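Long-range contacts in hypothetical protein SpyM3_0169 (Streptococcus pyogenes, PDB 1PG6), which is of unknown function but belongs to the AIM24 mitochondrial biogenesis family of the cupin clan and binds calcium ions in the crystal: residues Y113-G118 / L158-F163; G164-I169 / E219-S224. One frame throughout, in Å; residues are numbered along the deposited sequence.

Interaction 1: Y113-G118 / L158-F163. With CA (calcium ion), chain B.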
loop_
_atom_site.group_PDB
_atom_site.type_symbol
_atom_site.label_atom_id
_atom_site.label_comp_id
_atom_site.label_asym_id
_atom_site.label_seq_id
_atom_site.Cartn_x
_atom_site.Cartn_y
_atom_site.Cartn_z
ATOM N N TYR A 113 1.819 -0.536 -10.838
ATOM C CA TYR A 113 2.396 -1.360 -9.787
ATOM C C TYR A 113 1.382 -2.158 -8.990
ATOM O O TYR A 113 0.188 -1.862 -8.998
ATOM C CB TYR A 113 3.174 -0.479 -8.803
ATOM C CG TYR A 113 4.281 0.340 -9.430
ATOM C CD1 TYR A 113 4.009 1.563 -10.054
ATOM C CD2 TYR A 113 5.591 -0.135 -9.450
ATOM C CE1 TYR A 113 5.018 2.288 -10.688
ATOM C CE2 TYR A 113 6.604 0.578 -10.083
ATOM C CZ TYR A 113 6.315 1.781 -10.700
ATOM O OH TYR A 113 7.314 2.456 -11.358
ATOM N N ARG A 114 1.889 -3.175 -8.301
ATOM C CA ARG A 114 1.095 -4.006 -7.418
ATOM C C ARG A 114 1.741 -3.759 -6.051
ATOM O O ARG A 114 2.949 -3.504 -5.967
ATOM C CB ARG A 114 1.200 -5.488 -7.797
ATOM C CG ARG A 114 0.723 -5.813 -9.215
ATOM C CD ARG A 114 0.616 -7.320 -9.419
ATOM N NE ARG A 114 0.574 -7.716 -10.833
ATOM C CZ ARG A 114 -0.513 -7.685 -11.600
ATOM N NH1 ARG A 114 -1.675 -7.276 -11.107
ATOM N NH2 ARG A 114 -0.437 -8.073 -12.865
ATOM N N LEU A 115 0.942 -3.801 -4.993
ATOM C CA LEU A 115 1.454 -3.566 -3.648
ATOM C C LEU A 115 0.860 -4.522 -2.641
ATOM O O LEU A 115 -0.297 -4.928 -2.754
ATOM C CB LEU A 115 1.124 -2.150 -3.173
ATOM C CG LEU A 115 1.321 -0.951 -4.096
ATOM C CD1 LEU A 115 0.172 -0.879 -5.082
ATOM C CD2 LEU A 115 1.360 0.320 -3.253
ATOM N N ASN A 116 1.662 -4.866 -1.644
ATOM C CA ASN A 116 1.223 -5.740 -0.568
ATOM C C ASN A 116 0.406 -4.944 0.431
ATOM O O ASN A 116 0.439 -3.715 0.430
ATOM C CB ASN A 116 2.427 -6.324 0.158
ATOM C CG ASN A 116 2.869 -7.632 -0.424
ATOM O OD1 ASN A 116 4.065 -7.877 -0.604
ATOM N ND2 ASN A 116 1.909 -8.492 -0.721
ATOM N N ASP A 117 -0.308 -5.665 1.292
ATOM C CA ASP A 117 -1.117 -5.052 2.335
ATOM C C ASP A 117 -0.233 -4.236 3.257
ATOM O O ASP A 117 0.813 -4.705 3.724
ATOM C CB ASP A 117 -1.837 -6.104 3.183
ATOM C CG ASP A 117 -3.116 -6.594 2.549
ATOM O OD1 ASP A 117 -3.888 -5.755 2.031
ATOM O OD2 ASP A 117 -3.358 -7.822 2.589
ATOM N N GLY A 118 -0.673 -3.016 3.521
ATOM C CA GLY A 118 0.063 -2.138 4.403
ATOM C C GLY A 118 1.032 -1.238 3.674
ATOM O O GLY A 118 1.508 -0.268 4.249
ATOM N N LEU A 158 1.330 7.446 -7.149
ATOM C CA LEU A 158 1.060 6.466 -6.112
ATOM C C LEU A 158 2.115 6.682 -5.034
ATOM O O LEU A 158 3.295 6.841 -5.347
ATOM C CB LEU A 158 1.200 5.039 -6.654
ATOM C CG LEU A 158 1.416 3.943 -5.595
ATOM C CD1 LEU A 158 0.110 3.686 -4.842
ATOM C CD2 LEU A 158 1.890 2.658 -6.269
ATOM N N LEU A 159 1.694 6.723 -3.778
ATOM C CA LEU A 159 2.642 6.862 -2.678
ATOM C C LEU A 159 2.607 5.541 -1.913
ATOM O O LEU A 159 1.553 5.131 -1.425
ATOM C CB LEU A 159 2.250 8.013 -1.736
ATOM C CG LEU A 159 2.252 9.437 -2.301
ATOM C CD1 LEU A 159 1.951 10.441 -1.186
ATOM C CD2 LEU A 159 3.605 9.746 -2.924
ATOM N N ALA A 160 3.752 4.866 -1.834
ATOM C CA ALA A 160 3.860 3.604 -1.113
ATOM C C ALA A 160 4.726 3.864 0.116
ATOM O O ALA A 160 5.563 4.765 0.105
ATOM C CB ALA A 160 4.501 2.538 -1.996
ATOM N N ASN A 161 4.520 3.088 1.174
ATOM C CA ASN A 161 5.286 3.279 2.408
ATOM C C ASN A 161 5.887 1.954 2.868
ATOM O O ASN A 161 5.317 0.896 2.635
ATOM C CB ASN A 161 4.361 3.821 3.497
ATOM C CG ASN A 161 3.490 2.738 4.091
ATOM O OD1 ASN A 161 3.892 2.066 5.039
ATOM N ND2 ASN A 161 2.316 2.536 3.520
ATOM N N SER A 162 7.029 2.021 3.547
ATOM C CA SER A 162 7.690 0.813 4.031
ATOM C C SER A 162 7.833 0.769 5.536
ATOM O O SER A 162 7.745 1.787 6.210
ATOM C CB SER A 162 9.105 0.731 3.465
ATOM O OG SER A 162 9.875 1.815 3.976
ATOM N N PHE A 163 8.054 -0.433 6.053
ATOM C CA PHE A 163 8.366 -0.613 7.462
ATOM C C PHE A 163 9.873 -0.868 7.305
ATOM O O PHE A 163 10.292 -1.878 6.732
ATOM C CB PHE A 163 7.691 -1.852 8.042
ATOM C CG PHE A 163 8.111 -2.160 9.458
ATOM C CD1 PHE A 163 8.269 -1.136 10.397
ATOM C CD2 PHE A 163 8.330 -3.471 9.860
ATOM C CE1 PHE A 163 8.640 -1.424 11.716
ATOM C CE2 PHE A 163 8.702 -3.773 11.182
ATOM C CZ PHE A 163 8.856 -2.749 12.110
HETATM CA CA CA B . 5.691 3.048 6.758
HETATM O O HOH W 1 6.933 5.140 6.198
#

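Interaction 2: G164-I169 / E219-S224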
loop_
_atom_site.group_PDB
_atom_site.type_symbol
_atom_site.label_atom_id
_atom_site.label_comp_id
_atom_site.label_asym_id
_atom_site.label_seq_id
_atom_site.Cartn_x
_atom_site.Cartn_y
_atom_site.Cartn_z
ATOM N N GLY A 164 10.689 0.057 7.792
ATOM C CA GLY A 164 12.121 -0.083 7.631
ATOM C C GLY A 164 12.539 0.747 6.427
ATOM O O GLY A 164 11.774 1.594 5.956
ATOM N N SER A 165 13.752 0.513 5.934
ATOM C CA SER A 165 14.287 1.253 4.790
ATOM C C SER A 165 13.984 0.553 3.469
ATOM O O SER A 165 13.853 -0.669 3.430
ATOM C CB SER A 165 15.798 1.439 4.941
ATOM O OG SER A 165 16.111 2.160 6.136
ATOM N N ILE A 166 13.889 1.339 2.396
ATOM C CA ILE A 166 13.576 0.825 1.060
ATOM C C ILE A 166 14.767 0.632 0.139
ATOM O O ILE A 166 15.662 1.477 0.072
ATOM C CB ILE A 166 12.582 1.764 0.323
ATOM C CG1 ILE A 166 11.252 1.796 1.070
ATOM C CG2 ILE A 166 12.374 1.294 -1.131
ATOM C CD1 ILE A 166 10.275 2.847 0.529
ATOM N N LYS A 167 14.761 -0.487 -0.581
ATOM C CA LYS A 167 15.806 -0.798 -1.546
ATOM C C LYS A 167 15.105 -1.095 -2.864
ATOM O O LYS A 167 14.115 -1.824 -2.899
ATOM C CB LYS A 167 16.616 -2.020 -1.106
ATOM C CG LYS A 167 17.713 -2.410 -2.085
ATOM C CD LYS A 167 18.522 -3.585 -1.570
ATOM C CE LYS A 167 19.630 -3.957 -2.541
ATOM N NZ LYS A 167 19.084 -4.391 -3.858
ATOM N N LYS A 168 15.609 -0.512 -3.944
ATOM C CA LYS A 168 15.031 -0.722 -5.264
ATOM C C LYS A 168 15.858 -1.757 -6.015
ATOM O O LYS A 168 17.075 -1.616 -6.147
ATOM C CB LYS A 168 15.015 0.596 -6.042
ATOM C CG LYS A 168 14.483 0.491 -7.462
ATOM C CD LYS A 168 14.646 1.818 -8.191
ATOM C CE LYS A 168 14.154 1.737 -9.626
ATOM N NZ LYS A 168 14.362 3.022 -10.353
ATOM N N ILE A 169 15.190 -2.797 -6.499
ATOM C CA ILE A 169 15.852 -3.866 -7.240
ATOM C C ILE A 169 15.272 -3.910 -8.646
ATOM O O ILE A 169 14.060 -3.817 -8.827
ATOM C CB ILE A 169 15.625 -5.242 -6.566
ATOM C CG1 ILE A 169 16.170 -5.213 -5.135
ATOM C CG2 ILE A 169 16.311 -6.343 -7.371
ATOM C CD1 ILE A 169 15.952 -6.500 -4.371
ATOM N N GLU A 219 10.672 -3.348 -11.724
ATOM C CA GLU A 219 11.284 -3.004 -10.443
ATOM C C GLU A 219 10.578 -3.666 -9.268
ATOM O O GLU A 219 9.373 -3.909 -9.298
ATOM C CB GLU A 219 11.286 -1.486 -10.237
ATOM C CG GLU A 219 12.144 -0.706 -11.222
ATOM C CD GLU A 219 11.608 -0.752 -12.637
ATOM O OE1 GLU A 219 10.422 -0.401 -12.830
ATOM O OE2 GLU A 219 12.373 -1.131 -13.552
ATOM N N ILE A 220 11.353 -3.962 -8.232
ATOM C CA ILE A 220 10.830 -4.570 -7.018
ATOM C C ILE A 220 11.322 -3.694 -5.875
ATOM O O ILE A 220 12.521 -3.461 -5.751
ATOM C CB ILE A 220 11.390 -5.992 -6.809
ATOM C CG1 ILE A 220 10.951 -6.903 -7.959
ATOM C CG2 ILE A 220 10.912 -6.549 -5.479
ATOM C CD1 ILE A 220 11.718 -8.203 -8.017
ATOM N N TYR A 221 10.404 -3.185 -5.060
ATOM C CA TYR A 221 10.791 -2.360 -3.923
ATOM C C TYR A 221 10.656 -3.200 -2.675
ATOM O O TYR A 221 9.576 -3.701 -2.368
ATOM C CB TYR A 221 9.900 -1.119 -3.821
ATOM C CG TYR A 221 10.122 -0.156 -4.953
ATOM C CD1 TYR A 221 11.088 0.850 -4.863
ATOM C CD2 TYR A 221 9.420 -0.292 -6.149
ATOM C CE1 TYR A 221 11.349 1.694 -5.941
ATOM C CE2 TYR A 221 9.678 0.548 -7.231
ATOM C CZ TYR A 221 10.636 1.530 -7.123
ATOM O OH TYR A 221 10.895 2.338 -8.212
ATOM N N ILE A 222 11.759 -3.389 -1.970
ATOM C CA ILE A 222 11.704 -4.171 -0.749
ATOM C C ILE A 222 11.980 -3.271 0.440
ATOM O O ILE A 222 12.516 -2.172 0.288
ATOM C CB ILE A 222 12.726 -5.323 -0.754
ATOM C CG1 ILE A 222 14.145 -4.769 -0.844
ATOM C CG2 ILE A 222 12.446 -6.258 -1.923
ATOM C CD1 ILE A 222 15.218 -5.807 -0.596
ATOM N N GLN A 223 11.591 -3.735 1.620
ATOM C CA GLN A 223 11.799 -2.978 2.849
ATOM C C GLN A 223 12.703 -3.820 3.745
ATOM O O GLN A 223 12.703 -5.040 3.655
ATOM C CB GLN A 223 10.459 -2.678 3.532
ATOM C CG GLN A 223 9.682 -3.906 3.992
ATOM C CD GLN A 223 8.307 -3.570 4.552
ATOM O OE1 GLN A 223 7.719 -4.356 5.304
ATOM N NE2 GLN A 223 7.777 -2.417 4.174
ATOM N N SER A 224 13.470 -3.165 4.612
ATOM C CA SER A 224 14.422 -3.874 5.460
ATOM C C SER A 224 13.916 -4.438 6.788
ATOM O O SER A 224 14.707 -4.939 7.583
ATOM C CB SER A 224 15.644 -2.990 5.715
ATOM O OG SER A 224 15.291 -1.869 6.492
#

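Interaction 1: Y113-G118 / L158-F163
The flat amide of Asn161 meets both Gly118 and a calcium ion. Its ND2 donates to Gly118 O at 3.0 Å, a somewhat bent bond (146° at the hydrogen) whose acceptor lies out of the amide plane, while Asn161 OD1 binds calcium at 2.7 Å. Chi1 of 78° sets CG between the backbone N and the carbonyl carbon; the amide has an oxygen for the metal and an N-H for the carbonyl, which is why asparagine suits the place. Ser162 O at 2.5 Å, a water and Thr99 also bind the ion. Gly118 takes a turn in which a side chain would collide with the carbonyl of Asp117. The ring of Tyr113 is approached obliquely by Leu158 CD2, which lies 4.2 Å from Tyr113 CB. Beyond it, Leu115 and Leu158 meet tip to tip: Leu115 CD2 sits 3.9 Å from Leu158 CD2 and 4.0 Å from Ala160 CB, whose small methyl makes room for the leucine branch. Strands 113-116 and 156-161 belong to different antiparallel sheets; the axes of residues 113-116 and 158-161 pass 9.1 Å apart at 32°, as in a beta sandwich. Leu106 and Leu108 of strand 103-108, Ala185 of strand 183-187 and Met150 of strand 148-153 extend this core.

Interaction 2: G164-I169 / E219-S224
Ile169 and Ile220 form a hydrogen-bonded antiparallel pair, and Lys167 with Ile222 forms the next. In the first, Ile220 N gives to Ile169 O at 2.8 Å; in the second, Lys167 N gives to Ile222 O at 2.9 Å, and each bond is returned. The ladder runs on past the strands, where Ser224 N reaches Ser165 O and Ser165 N reaches Ser224 OG at 2.9 Å. This last bond puts a side-chain oxygen where a backbone acceptor would otherwise serve; chi1 of 67° sets OG between the N and carbonyl carbon of its own residue. A CB on Gly164 would run into this OG, so glycine suits the turn. Weak CA-H...O contacts fill the gaps, as from Ile166 CA to Ile222 O.

Apolar contacts differ on the two faces. On one, Ile169 CD1 meets Ile222 CD1 at 3.9 Å, and Met176 and Ile178 of strand 174-179 lie against these isoleucines. On the other, Ile166 CG2 comes to the edge of the Tyr221 ring, in its plane, 4.0 Å from Tyr221 CD1. The extended Lys168 chain lies alongside that ring, its CE 3.6 Å from Tyr221 OH.

Charge contributes little directly: Lys168 CE touches Glu219 CG at 3.5 Å, but the charged ends stay apart and Glu219 OE1 pairs with Lys111. Reciprocal backbone bonds fix the pairing of this outermost strand, branched isoleucines pack along it, and lysine methylenes serve as apolar cover.

Overall arrangement
The two contacts follow directly along the chain, residues 158-163 running into 164-169, and their centres lie about 10 Å apart. Interaction 1 joins the faces of two sheets near the middle of the molecule, whereas interaction 2 lies within one sheet, toward its margin. Strand 113-116 shares that sheet with strands 219-223 and 166-171, strand 183-187 running between 113-116 and 219-223. The contacts meet where Tyr113 CE2 approaches Tyr221 CE2 at 4.2 Å, and where Gln223 packs on Ser162 and Phe163. The calcium ion of interaction 1 is about 6 Å from the Gln223 side chain; a second calcium ion is about 13 Å from that of Asn161.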